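Local coordinates for hypothetical protein UNP Q5LQD5_SILPO (Silicibacter pomeroyi, PDB 2IMH) that is of unknown function and belongs to the uncharacterised DUF1028 family, at residues Trp31-Ser42 with Thr51-Arg62; Ser126-Phe135 with Ala148-Gly157. All coordinates share one frame; numbering follows the deposited sequence.

Interaction 1 (Trp31-Ser42 with Thr51-Arg62); sequences WVLRGDLNAGMS and TFWGEEVLQHLR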
loop_
_atom_site.group_PDB
_atom_site.type_symbol
_atom_site.label_atom_id
_atom_site.label_comp_id
_atom_site.label_asym_id
_atom_site.label_seq_id
_atom_site.Cartn_x
_atom_site.Cartn_y
_atom_site.Cartn_z
ATOM N N TRP A 31 6.806 0.421 -8.033
ATOM C CA TRP A 31 8.018 0.077 -7.294
ATOM C C TRP A 31 7.691 -0.596 -5.978
ATOM O O TRP A 31 8.300 -1.614 -5.613
ATOM C CB TRP A 31 8.876 1.319 -7.030
ATOM C CG TRP A 31 9.640 1.785 -8.256
ATOM C CD1 TRP A 31 9.409 2.914 -8.992
ATOM C CD2 TRP A 31 10.757 1.128 -8.866
ATOM N NE1 TRP A 31 10.322 2.997 -10.040
ATOM C CE2 TRP A 31 11.151 1.910 -9.981
ATOM C CE3 TRP A 31 11.476 -0.043 -8.570
ATOM C CZ2 TRP A 31 12.232 1.552 -10.818
ATOM C CZ3 TRP A 31 12.546 -0.408 -9.410
ATOM C CH2 TRP A 31 12.911 0.388 -10.518
ATOM N N VAL A 32 6.726 -0.024 -5.262
ATOM C CA VAL A 32 6.658 -0.218 -3.813
ATOM C C VAL A 32 5.615 -1.220 -3.334
ATOM O O VAL A 32 5.909 -2.054 -2.463
ATOM C CB VAL A 32 6.423 1.119 -3.092
ATOM C CG1 VAL A 32 6.200 0.882 -1.614
ATOM C CG2 VAL A 32 7.623 2.042 -3.302
ATOM N N LEU A 33 4.412 -1.155 -3.905
ATOM C CA LEU A 33 3.285 -1.820 -3.255
ATOM C C LEU A 33 2.959 -3.149 -3.893
ATOM O O LEU A 33 2.740 -3.207 -5.094
ATOM C CB LEU A 33 2.043 -0.926 -3.278
ATOM C CG LEU A 33 2.052 0.354 -2.432
ATOM C CD1 LEU A 33 0.794 1.183 -2.768
ATOM C CD2 LEU A 33 2.136 0.060 -0.915
ATOM N N ARG A 34 2.925 -4.200 -3.065
ATOM C CA ARG A 34 2.505 -5.546 -3.485
ATOM C C ARG A 34 1.640 -6.197 -2.412
ATOM O O ARG A 34 1.724 -5.839 -1.240
ATOM C CB ARG A 34 3.714 -6.437 -3.774
ATOM C CG ARG A 34 4.507 -6.029 -4.988
ATOM C CD ARG A 34 5.880 -6.670 -5.002
ATOM N NE ARG A 34 6.655 -6.017 -6.050
ATOM C CZ ARG A 34 7.303 -4.864 -5.901
ATOM N NH1 ARG A 34 7.352 -4.252 -4.707
ATOM N NH2 ARG A 34 7.948 -4.349 -6.953
ATOM N N GLY A 35 0.845 -7.185 -2.815
ATOM C CA GLY A 35 -0.036 -7.849 -1.878
ATOM C C GLY A 35 -0.666 -9.096 -2.446
ATOM O O GLY A 35 -0.712 -9.284 -3.662
ATOM N N ASP A 36 -1.108 -9.970 -1.551
ATOM C CA ASP A 36 -1.785 -11.199 -1.962
ATOM C C ASP A 36 -2.645 -11.668 -0.802
ATOM O O ASP A 36 -2.183 -11.734 0.349
ATOM C CB ASP A 36 -0.761 -12.277 -2.345
ATOM C CG ASP A 36 -1.379 -13.436 -3.117
ATOM O OD1 ASP A 36 -2.513 -13.860 -2.795
ATOM O OD2 ASP A 36 -0.706 -13.935 -4.056
ATOM N N LEU A 37 -3.916 -11.942 -1.096
ATOM C CA LEU A 37 -4.854 -12.392 -0.084
ATOM C C LEU A 37 -4.461 -13.724 0.551
ATOM O O LEU A 37 -5.020 -14.104 1.596
ATOM C CB LEU A 37 -6.271 -12.454 -0.655
ATOM C CG LEU A 37 -6.897 -11.105 -0.995
ATOM C CD1 LEU A 37 -8.120 -11.349 -1.861
ATOM C CD2 LEU A 37 -7.284 -10.357 0.286
ATOM N N ASN A 38 -3.473 -14.398 -0.034
ATOM C CA ASN A 38 -2.953 -15.612 0.572
ATOM C C ASN A 38 -1.668 -15.380 1.382
ATOM O O ASN A 38 -0.994 -16.343 1.774
ATOM C CB ASN A 38 -2.755 -16.693 -0.495
ATOM C CG ASN A 38 -1.623 -16.390 -1.453
ATOM O OD1 ASN A 38 -0.727 -15.588 -1.172
ATOM N ND2 ASN A 38 -1.650 -17.049 -2.611
ATOM N N ALA A 39 -1.328 -14.116 1.637
ATOM C CA ALA A 39 -0.044 -13.801 2.258
ATOM C C ALA A 39 -0.096 -12.573 3.181
ATOM O O ALA A 39 0.285 -12.636 4.366
ATOM C CB ALA A 39 1.016 -13.591 1.163
ATOM N N GLY A 40 -0.557 -11.453 2.639
ATOM C CA GLY A 40 -0.427 -10.158 3.330
ATOM C C GLY A 40 0.023 -9.071 2.364
ATOM O O GLY A 40 -0.188 -9.196 1.148
HETATM N N MSE A 41 0.648 -8.020 2.902
HETATM C CA MSE A 41 1.058 -6.853 2.112
HETATM C C MSE A 41 2.547 -6.601 2.279
HETATM O O MSE A 41 3.125 -6.915 3.328
HETATM C CB MSE A 41 0.322 -5.597 2.601
HETATM C CG MSE A 41 -1.183 -5.584 2.379
HETATM SE SE MSE A 41 -1.729 -5.429 0.495
HETATM C CE MSE A 41 -0.717 -3.795 0.023
ATOM N N SER A 42 3.155 -5.980 1.269
ATOM C CA SER A 42 4.539 -5.537 1.419
ATOM C C SER A 42 4.768 -4.170 0.779
ATOM O O SER A 42 4.083 -3.800 -0.175
ATOM C CB SER A 42 5.513 -6.559 0.828
ATOM O OG SER A 42 5.342 -6.699 -0.565
ATOM N N THR A 51 12.763 -4.926 -6.165
ATOM C CA THR A 51 11.479 -5.565 -6.492
ATOM C C THR A 51 11.431 -6.987 -5.915
ATOM O O THR A 51 10.389 -7.454 -5.448
ATOM C CB THR A 51 11.242 -5.617 -8.005
ATOM O OG1 THR A 51 12.343 -6.277 -8.635
ATOM C CG2 THR A 51 11.111 -4.199 -8.566
ATOM N N PHE A 52 12.575 -7.666 -5.905
ATOM C CA PHE A 52 12.653 -9.013 -5.337
ATOM C C PHE A 52 12.203 -9.073 -3.889
ATOM O O PHE A 52 11.433 -9.967 -3.508
ATOM C CB PHE A 52 14.062 -9.554 -5.516
ATOM C CG PHE A 52 14.524 -9.453 -6.942
ATOM C CD1 PHE A 52 14.057 -10.355 -7.891
ATOM C CD2 PHE A 52 15.340 -8.395 -7.348
ATOM C CE1 PHE A 52 14.450 -10.250 -9.232
ATOM C CE2 PHE A 52 15.726 -8.271 -8.693
ATOM C CZ PHE A 52 15.288 -9.203 -9.627
ATOM N N TRP A 53 12.682 -8.132 -3.082
ATOM C CA TRP A 53 12.322 -8.114 -1.674
ATOM C C TRP A 53 10.811 -8.101 -1.522
ATOM O O TRP A 53 10.265 -8.792 -0.667
ATOM C CB TRP A 53 12.876 -6.859 -1.045
ATOM C CG TRP A 53 14.308 -6.972 -0.587
ATOM C CD1 TRP A 53 15.234 -7.903 -0.960
ATOM C CD2 TRP A 53 14.970 -6.063 0.280
ATOM N NE1 TRP A 53 16.441 -7.651 -0.327
ATOM C CE2 TRP A 53 16.302 -6.520 0.435
ATOM C CE3 TRP A 53 14.564 -4.905 0.962
ATOM C CZ2 TRP A 53 17.232 -5.853 1.244
ATOM C CZ3 TRP A 53 15.489 -4.248 1.777
ATOM C CH2 TRP A 53 16.811 -4.737 1.913
ATOM N N GLY A 54 10.146 -7.290 -2.344
ATOM C CA GLY A 54 8.688 -7.104 -2.201
ATOM C C GLY A 54 7.924 -8.387 -2.477
ATOM O O GLY A 54 6.924 -8.677 -1.822
ATOM N N GLU A 55 8.375 -9.130 -3.474
ATOM C CA GLU A 55 7.735 -10.394 -3.839
ATOM C C GLU A 55 8.119 -11.507 -2.862
ATOM O O GLU A 55 7.271 -12.253 -2.380
ATOM C CB GLU A 55 8.149 -10.798 -5.263
ATOM C CG GLU A 55 7.700 -9.819 -6.348
ATOM C CD GLU A 55 8.134 -10.227 -7.766
ATOM O OE1 GLU A 55 8.985 -11.136 -7.910
ATOM O OE2 GLU A 55 7.611 -9.625 -8.737
ATOM N N GLU A 56 9.417 -11.640 -2.588
ATOM C CA GLU A 56 9.897 -12.729 -1.752
ATOM C C GLU A 56 9.361 -12.686 -0.328
ATOM O O GLU A 56 9.032 -13.734 0.248
ATOM C CB GLU A 56 11.429 -12.774 -1.777
ATOM C CG GLU A 56 11.900 -13.184 -3.156
ATOM C CD GLU A 56 13.413 -13.258 -3.291
ATOM O OE1 GLU A 56 14.108 -13.266 -2.250
ATOM O OE2 GLU A 56 13.891 -13.324 -4.451
ATOM N N VAL A 57 9.255 -11.497 0.253
ATOM C CA VAL A 57 8.728 -11.407 1.631
ATOM C C VAL A 57 7.303 -11.953 1.733
ATOM O O VAL A 57 6.951 -12.566 2.746
ATOM C CB VAL A 57 8.864 -9.974 2.216
ATOM C CG1 VAL A 57 7.777 -9.048 1.708
ATOM C CG2 VAL A 57 8.899 -9.995 3.732
ATOM N N LEU A 58 6.501 -11.751 0.685
ATOM C CA LEU A 58 5.139 -12.316 0.651
ATOM C C LEU A 58 5.176 -13.858 0.637
ATOM O O LEU A 58 4.388 -14.524 1.317
ATOM C CB LEU A 58 4.365 -11.790 -0.555
ATOM C CG LEU A 58 4.039 -10.290 -0.510
ATOM C CD1 LEU A 58 3.328 -9.863 -1.790
ATOM C CD2 LEU A 58 3.188 -9.900 0.706
ATOM N N GLN A 59 6.107 -14.426 -0.120
ATOM C CA GLN A 59 6.273 -15.879 -0.114
ATOM C C GLN A 59 6.625 -16.410 1.273
ATOM O O GLN A 59 6.093 -17.436 1.698
ATOM C CB GLN A 59 7.316 -16.309 -1.146
ATOM C CG GLN A 59 7.356 -17.829 -1.331
ATOM C CD GLN A 59 6.021 -18.413 -1.766
ATOM O OE1 GLN A 59 5.355 -17.893 -2.674
ATOM N NE2 GLN A 59 5.628 -19.512 -1.134
ATOM N N HIS A 60 7.498 -15.707 2.000
ATOM C CA HIS A 60 7.825 -16.159 3.353
ATOM C C HIS A 60 6.607 -16.137 4.271
ATOM O O HIS A 60 6.456 -17.016 5.111
ATOM C CB HIS A 60 8.977 -15.366 3.954
ATOM C CG HIS A 60 10.296 -15.665 3.314
ATOM N ND1 HIS A 60 11.096 -16.715 3.716
ATOM C CD2 HIS A 60 10.941 -15.078 2.279
ATOM C CE1 HIS A 60 12.188 -16.744 2.968
ATOM N NE2 HIS A 60 12.120 -15.760 2.091
ATOM N N LEU A 61 5.772 -15.116 4.135
ATOM C CA LEU A 61 4.499 -15.057 4.868
ATOM C C LEU A 61 3.560 -16.216 4.503
ATOM O O LEU A 61 2.935 -16.810 5.393
ATOM C CB LEU A 61 3.796 -13.731 4.600
ATOM C CG LEU A 61 4.415 -12.478 5.227
ATOM C CD1 LEU A 61 3.655 -11.201 4.766
ATOM C CD2 LEU A 61 4.511 -12.550 6.755
ATOM N N ARG A 62 3.440 -16.512 3.204
ATOM C CA ARG A 62 2.572 -17.609 2.757
ATOM C C ARG A 62 3.025 -18.896 3.409
ATOM O O ARG A 62 2.211 -19.732 3.744
ATOM C CB ARG A 62 2.658 -17.843 1.253
ATOM C CG ARG A 62 2.095 -16.762 0.399
ATOM C CD ARG A 62 2.092 -17.155 -1.069
ATOM N NE ARG A 62 1.696 -15.975 -1.831
ATOM C CZ ARG A 62 2.527 -15.165 -2.473
ATOM N NH1 ARG A 62 2.039 -14.102 -3.103
ATOM N NH2 ARG A 62 3.832 -15.417 -2.508
HETATM O O HOH W 1 5.775 -7.738 -8.145
#
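Ser42 OG donates to Gly54 O over 2.8 Å, approaching at 122° to the C=O bond and a little tilted from the carbonyl plane. With OG between the backbone N and the carbonyl carbon (chi1 64°), the hydroxyl faces helix 51-62. Beside it, Ser42 CB presses on Val57 CG1 at 3.5 Å, closer than such carbons normally sit.

At the other end of the helix, Arg62 stretches across the hairpin turn. Its NE meets Asn38 OD1 in the guanidinium plane; the 2.5 Å separation is unusually short and its exact value is doubtful. NH1 forms a salt bridge with Asp36 OD2 at 2.9 Å, coming from above the carboxylate, whose plane is 77° from that of the guanidinium. Ala39 CB covers one guanidinium face, and Gln59 OE1 takes NH2 from the helix side. Cutting Arg62 back to an alanine is likely to leave the Asp36 carboxylate and Asn38 OD1 without their partner from the helix and to bare Ala39 CB.

Between these ends, Leu58 wedges its branches against both strands, CD1 3.8 Å from Gly35 N and CD2 3.5 Å from Gly40 O. At the N-terminal turn of helix 51-62, Arg34 CD lies 3.7 Å from Gly54 C; a side chain on Gly54 would collide with Arg34 NH1. Both NH1 and NH2 grip Trp31 O, while water 1 connects NE to Glu55 OE2.

The hairpin carries a classic beta bulge, Ala39 and Gly40 both facing Asp36, and Asp36 OD1 closes an Asx turn on Asn38 N. The axes of helix 51-62 and strand 40-42 approach to 8.1 Å. Leu58 thus packs between polar bonds at Gly54 and at Arg62, whose two hairpin partners probably limit the freedom of its guanidinium.

Interaction 2 (Ser126-Phe135 with Ala148-Gly157); sequences SVLGAMTEAF and AALIAAEGAG
Alanine-on-alanine contacts form the spine of this helix pair. Ala134 CB and Ala152 CB meet at 3.4 Å, closer than methyl groups normally sit, and one turn along Ala130 CB touches Ala156 CB at 3.8 Å. With no longer side chains between these positions, the axes of helices 126-135 and 148-155 approach to 7.5 Å, running nearly antiparallel at 151°.

A second kind of contact sets methyl groups against backbone carbonyl oxygens. Ala152 CB rests 3.5 Å from Ala130 O, and Ala149 CB lies 3.6 Å from Met131 O. Carbonyls of both helices are used, since Val127 CG1 sits 3.5 Å from Ala153 O; the anti placement of CG1 to the backbone N (chi1 172°) puts this methyl there, while CG2 is turned to Ala156.

Larger apolar side chains fill one flank. The selenomethionine Met131 lies along helix 148-155 with CB near Ala153 and CG near Ala149, then bends at chi3 (-144°) to bring CE to within 3.8 Å of Leu150 CD2, the two side chains running alongside each other. Met131 and Ala153 also reach Phe5 of strand 4-11, and Leu150 touches Leu193 of helix 189-200, which ties this flank to the sheet and to the next helix. Phe135 adds its CB against Ala149 CB, while its ring meets that of Phe112.

The polar contribution is water-mediated: water 2 donates to Ala156 O at 3.1 Å, but its bond to Ser126 OG, implausibly short, is doubtful.

The interface therefore lacks direct hydrogen bonds and consists of alanine, valine and methionine carbons packed on one another and on backbone carbonyls, its fit depending on shape, with small residues setting the spacing.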
loop_
_atom_site.group_PDB
_atom_site.type_symbol
_atom_site.label_atom_id
_atom_site.label_comp_id
_atom_site.label_asym_id
_atom_site.label_seq_id
_atom_site.Cartn_x
_atom_site.Cartn_y
_atom_site.Cartn_z
ATOM N N SER A 126 7.996 13.306 12.618
ATOM C CA SER A 126 6.561 13.478 12.752
ATOM C C SER A 126 5.806 13.143 11.473
ATOM O O SER A 126 4.579 13.066 11.495
ATOM C CB SER A 126 6.234 14.898 13.199
ATOM O OG SER A 126 6.818 15.837 12.324
ATOM N N VAL A 127 6.527 12.960 10.361
ATOM C CA VAL A 127 5.876 12.554 9.114
ATOM C C VAL A 127 5.190 11.196 9.306
ATOM O O VAL A 127 4.000 11.053 9.002
ATOM C CB VAL A 127 6.863 12.558 7.902
ATOM C CG1 VAL A 127 6.212 11.937 6.672
ATOM C CG2 VAL A 127 7.300 13.987 7.581
ATOM N N LEU A 128 5.921 10.226 9.857
ATOM C CA LEU A 128 5.343 8.890 10.073
ATOM C C LEU A 128 4.357 8.872 11.235
ATOM O O LEU A 128 3.346 8.169 11.192
ATOM C CB LEU A 128 6.438 7.835 10.250
ATOM C CG LEU A 128 7.371 7.698 9.039
ATOM C CD1 LEU A 128 8.463 6.701 9.344
ATOM C CD2 LEU A 128 6.625 7.304 7.745
ATOM N N GLY A 129 4.665 9.630 12.286
ATOM C CA GLY A 129 3.732 9.810 13.396
ATOM C C GLY A 129 2.408 10.390 12.915
ATOM O O GLY A 129 1.341 9.883 13.281
ATOM N N ALA A 130 2.472 11.441 12.089
ATOM C CA ALA A 130 1.255 12.104 11.592
ATOM C C ALA A 130 0.479 11.159 10.682
ATOM O O ALA A 130 -0.755 11.088 10.748
ATOM C CB ALA A 130 1.586 13.399 10.843
HETATM N N MSE A 131 1.209 10.428 9.843
HETATM C CA MSE A 131 0.604 9.421 8.969
HETATM C C MSE A 131 -0.195 8.395 9.780
HETATM O O MSE A 131 -1.345 8.086 9.471
HETATM C CB MSE A 131 1.717 8.706 8.200
HETATM C CG MSE A 131 1.211 7.776 7.138
HETATM SE SE MSE A 131 2.711 7.046 6.164
HETATM C CE MSE A 131 1.825 7.007 4.417
ATOM N N THR A 132 0.442 7.859 10.818
ATOM C CA THR A 132 -0.173 6.825 11.667
ATOM C C THR A 132 -1.393 7.376 12.410
ATOM O O THR A 132 -2.492 6.795 12.381
ATOM C CB THR A 132 0.868 6.318 12.684
ATOM O OG1 THR A 132 1.970 5.716 11.990
ATOM C CG2 THR A 132 0.250 5.302 13.628
ATOM N N GLU A 133 -1.202 8.506 13.085
ATOM C CA GLU A 133 -2.305 9.160 13.794
ATOM C C GLU A 133 -3.509 9.374 12.872
ATOM O O GLU A 133 -4.639 9.090 13.255
ATOM C CB GLU A 133 -1.844 10.505 14.369
ATOM C CG GLU A 133 -2.945 11.306 15.077
ATOM C CD GLU A 133 -2.512 12.717 15.493
ATOM O OE1 GLU A 133 -1.374 13.142 15.178
ATOM O OE2 GLU A 133 -3.322 13.417 16.146
ATOM N N ALA A 134 -3.266 9.881 11.662
ATOM C CA ALA A 134 -4.355 10.113 10.703
ATOM C C ALA A 134 -5.087 8.823 10.341
ATOM O O ALA A 134 -6.322 8.800 10.325
ATOM C CB ALA A 134 -3.854 10.819 9.462
ATOM N N PHE A 135 -4.346 7.750 10.083
ATOM C CA PHE A 135 -4.978 6.468 9.755
ATOM C C PHE A 135 -5.819 5.920 10.906
ATOM O O PHE A 135 -6.971 5.536 10.715
ATOM C CB PHE A 135 -3.943 5.418 9.344
ATOM C CG PHE A 135 -4.561 4.142 8.898
ATOM C CD1 PHE A 135 -5.022 4.000 7.583
ATOM C CD2 PHE A 135 -4.743 3.094 9.801
ATOM C CE1 PHE A 135 -5.639 2.826 7.186
ATOM C CE2 PHE A 135 -5.344 1.919 9.405
ATOM C CZ PHE A 135 -5.802 1.792 8.097
ATOM N N ALA A 148 -6.247 9.533 3.856
ATOM C CA ALA A 148 -6.039 10.470 4.964
ATOM C C ALA A 148 -4.590 10.386 5.465
ATOM O O ALA A 148 -3.959 11.407 5.764
ATOM C CB ALA A 148 -6.998 10.182 6.086
ATOM N N ALA A 149 -4.073 9.160 5.544
ATOM C CA ALA A 149 -2.687 8.921 5.939
ATOM C C ALA A 149 -1.681 9.581 5.001
ATOM O O ALA A 149 -0.742 10.234 5.465
ATOM C CB ALA A 149 -2.411 7.430 6.063
ATOM N N LEU A 150 -1.878 9.432 3.687
ATOM C CA LEU A 150 -0.984 10.084 2.710
ATOM C C LEU A 150 -1.002 11.611 2.865
ATOM O O LEU A 150 0.039 12.266 2.870
ATOM C CB LEU A 150 -1.394 9.735 1.279
ATOM C CG LEU A 150 -1.214 8.290 0.821
ATOM C CD1 LEU A 150 -1.572 8.190 -0.664
ATOM C CD2 LEU A 150 0.222 7.793 1.079
ATOM N N ILE A 151 -2.201 12.167 2.976
ATOM C CA ILE A 151 -2.366 13.612 3.150
ATOM C C ILE A 151 -1.676 14.140 4.419
ATOM O O ILE A 151 -0.972 15.161 4.373
ATOM C CB ILE A 151 -3.861 13.987 3.081
ATOM C CG1 ILE A 151 -4.336 13.902 1.628
ATOM C CG2 ILE A 151 -4.141 15.372 3.693
ATOM C CD1 ILE A 151 -3.720 14.959 0.681
ATOM N N ALA A 152 -1.846 13.431 5.532
ATOM C CA ALA A 152 -1.200 13.824 6.797
ATOM C C ALA A 152 0.318 13.737 6.683
ATOM O O ALA A 152 1.040 14.575 7.220
ATOM C CB ALA A 152 -1.688 12.934 7.936
ATOM N N ALA A 153 0.810 12.701 6.011
ATOM C CA ALA A 153 2.256 12.530 5.850
ATOM C C ALA A 153 2.808 13.679 5.026
ATOM O O ALA A 153 3.861 14.236 5.349
ATOM C CB ALA A 153 2.556 11.225 5.168
ATOM N N GLU A 154 2.091 14.024 3.955
ATOM C CA GLU A 154 2.490 15.143 3.084
ATOM C C GLU A 154 2.491 16.467 3.852
ATOM O O GLU A 154 3.438 17.245 3.764
ATOM C CB GLU A 154 1.563 15.250 1.880
ATOM C CG GLU A 154 1.957 16.359 0.924
ATOM C CD GLU A 154 0.972 16.506 -0.197
ATOM O OE1 GLU A 154 -0.240 16.379 0.072
ATOM O OE2 GLU A 154 1.408 16.740 -1.345
ATOM N N GLY A 155 1.434 16.691 4.621
ATOM C CA GLY A 155 1.266 17.933 5.368
ATOM C C GLY A 155 2.276 18.130 6.491
ATOM O O GLY A 155 2.508 19.257 6.940
ATOM N N ALA A 156 2.859 17.034 6.965
ATOM C CA ALA A 156 3.814 17.083 8.066
ATOM C C ALA A 156 5.220 17.474 7.603
ATOM O O ALA A 156 6.097 17.753 8.426
ATOM C CB ALA A 156 3.835 15.736 8.796
ATOM N N GLY A 157 5.436 17.501 6.290
ATOM C CA GLY A 157 6.745 17.838 5.719
ATOM C C GLY A 157 6.948 19.338 5.604
ATOM O O GLY A 157 6.024 20.117 5.881
HETATM O O HOH W 2 5.446 17.702 11.413
#

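Interactions 1 and 2 lie on opposite sides of the chain's centre. Their own centres are 24 Å apart, and their nearest atoms stay about 8 Å apart without touching. Helix 51-62 packs on the four-stranded antiparallel sheet containing 33-36 and 40-45, whereas 126-135 and 148-157 lie against the six-stranded sheet through strand 4-11. Helices on one sheet and helices on the other are consistent with a layered alpha-beta arrangement. The chemistry differs too: interaction 1 combines apolar packing with a salt bridge and direct hydrogen bonds, while interaction 2 relies on carbon contacts with side chains and backbone carbonyls. With no ligand or catalytic site identified, neither can be assigned a functional role.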